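Local coordinates for exopolyphosphatase (Aquifex aeolicus, PDB 1T6C), which probably hydrolyses phosphoanhydride bonds of polyphosphate and guanosine pentaphosphate, as a calcium-binding member of the Ppx/GppA phosphatase family, at residues 141-146 against 207-212. Residues are numbered along the deposited sequence; the frame is centred on the assembly and turned at random.
Sequences CVVDQG and DTIVGL. With CA (calcium ion), chain C.
Leu212 lies against both Val142 and Asp144 on one face of a parallel strand pair, 141-146 beside 208-212. Its CD1 meets Val142 CG1 at 3.7 Å, while CD2 reaches that same methyl and Asp144 OD2, and CB sits 3.6 Å from Asp144 OD1. Asp144 CG, anti to the backbone N (chi1 -171°), is set against Leu212 CB and CD2. The carboxylate's OD1 accepts a hydrogen bond from a water that is itself a calcium ligand. On the reverse face Val143 CG2 packs on Ile209 CG2 at 4.0 Å; Gly211, the bridge partner of Val143, adds no side chain there.

Beneath these contacts runs the backbone ladder. Val143 turns both its N-H and its C=O to the neighbouring strand, N giving a nearly straight bond to Val210 O (2.8 Å) and O receiving one from Leu212 N. At the C-terminal end the last hydrogen bond is longer, Gln145 N to Leu212 O at 3.3 Å, with the donor 40° above the carbonyl plane. A second water donates to this same Leu212 O and to Gln145 OE1, which also shares a hydrogen bond with Thr215 OG1.

The calcium takes Asp144 O (2.9 Å) and Gly146 O (2.6 Å), with Ser149 O, Glu151 OE1 and two waters completing its shell. An alanine at Asp144 would probably keep the backbone ligand, yet deprive the calcium-bound water of this carboxylate acceptor and open a gap beside Leu212. Helix 119-133 packs over the Leu212 face, through Ala126 and Val130, and helix 274-288 over the Val143 and Ile209 face. Antiparallel 3-2-1 strands continuing into the parallel pair 139-146 and 208-212, with helices on both faces, are the ribonuclease H-like plan; its recurrence in the sheet of strands 35-45, 23-32, 12-19 and 84-89 is characteristic of the actin-like (ASKHA) fold.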
# COMPACT_ATOMS: atom_id res chain seq x y z
N CYS A 141 3.26 14.68 -5.19
CA CYS A 141 2.15 14.05 -4.51
C CYS A 141 2.27 12.56 -4.70
O CYS A 141 2.31 12.07 -5.83
CB CYS A 141 0.81 14.56 -5.01
SG CYS A 141 -0.57 13.79 -4.12
N VAL A 142 2.36 11.83 -3.58
CA VAL A 142 2.38 10.38 -3.59
C VAL A 142 0.94 9.95 -3.35
O VAL A 142 0.31 10.41 -2.41
CB VAL A 142 3.33 9.84 -2.50
CG1 VAL A 142 3.20 8.34 -2.35
CG2 VAL A 142 4.74 10.17 -2.86
N VAL A 143 0.45 9.09 -4.23
CA VAL A 143 -0.92 8.59 -4.18
C VAL A 143 -0.87 7.11 -3.89
O VAL A 143 -0.49 6.32 -4.75
CB VAL A 143 -1.66 8.86 -5.50
CG1 VAL A 143 -3.09 8.34 -5.44
CG2 VAL A 143 -1.66 10.32 -5.82
N ASP A 144 -1.21 6.73 -2.67
CA ASP A 144 -1.03 5.35 -2.21
C ASP A 144 -2.37 4.68 -1.91
O ASP A 144 -3.00 4.89 -0.85
CB ASP A 144 -0.14 5.33 -0.98
CG ASP A 144 0.26 3.95 -0.57
OD1 ASP A 144 -0.18 2.91 -1.18
OD2 ASP A 144 1.04 3.84 0.41
N GLN A 145 -2.79 3.85 -2.86
CA GLN A 145 -4.06 3.18 -2.79
C GLN A 145 -3.88 1.76 -2.29
O GLN A 145 -3.06 1.01 -2.80
CB GLN A 145 -4.73 3.17 -4.18
CG GLN A 145 -6.00 2.33 -4.23
CD GLN A 145 -5.75 0.88 -4.56
OE1 GLN A 145 -5.05 0.56 -5.51
NE2 GLN A 145 -6.32 -0.03 -3.75
N GLY A 146 -4.66 1.40 -1.27
CA GLY A 146 -4.60 0.10 -0.63
C GLY A 146 -5.14 0.05 0.78
O GLY A 146 -5.10 1.03 1.52
N ASP A 207 4.19 19.08 -9.40
CA ASP A 207 5.05 18.79 -10.52
C ASP A 207 5.02 17.31 -10.87
O ASP A 207 5.09 16.96 -12.03
CB ASP A 207 6.49 19.16 -10.22
CG ASP A 207 6.67 20.66 -10.09
OD1 ASP A 207 6.32 21.34 -11.08
OD2 ASP A 207 7.05 21.21 -9.04
N THR A 208 4.98 16.44 -9.85
CA THR A 208 5.15 15.01 -10.06
C THR A 208 4.14 14.27 -9.18
O THR A 208 4.08 14.49 -7.99
CB THR A 208 6.55 14.54 -9.63
OG1 THR A 208 7.57 15.30 -10.29
CG2 THR A 208 6.80 13.05 -10.03
N ILE A 209 3.40 13.36 -9.80
CA ILE A 209 2.56 12.40 -9.12
C ILE A 209 3.21 11.03 -9.17
O ILE A 209 3.60 10.56 -10.23
CB ILE A 209 1.16 12.34 -9.74
CG1 ILE A 209 0.45 13.68 -9.52
CG2 ILE A 209 0.36 11.21 -9.10
CD1 ILE A 209 -0.91 13.78 -10.17
N VAL A 210 3.28 10.36 -8.02
CA VAL A 210 3.79 9.01 -7.94
C VAL A 210 2.68 8.13 -7.42
O VAL A 210 2.08 8.45 -6.40
CB VAL A 210 4.96 8.90 -6.97
CG1 VAL A 210 5.47 7.50 -6.87
CG2 VAL A 210 6.10 9.82 -7.40
N GLY A 211 2.40 7.06 -8.16
CA GLY A 211 1.35 6.13 -7.77
C GLY A 211 1.91 4.85 -7.16
O GLY A 211 2.86 4.27 -7.65
N LEU A 212 1.27 4.41 -6.09
CA LEU A 212 1.63 3.18 -5.32
C LEU A 212 0.46 2.25 -5.13
O LEU A 212 -0.69 2.69 -5.07
CB LEU A 212 2.13 3.53 -3.90
CG LEU A 212 3.49 4.17 -3.68
CD1 LEU A 212 3.73 5.41 -4.55
CD2 LEU A 212 3.66 4.54 -2.26
CA CA C . -3.71 3.26 1.41
O HOH W 1 -1.62 1.53 0.91
O HOH W 2 -2.51 0.94 -6.44
O HOH W 3 -3.21 3.13 4.13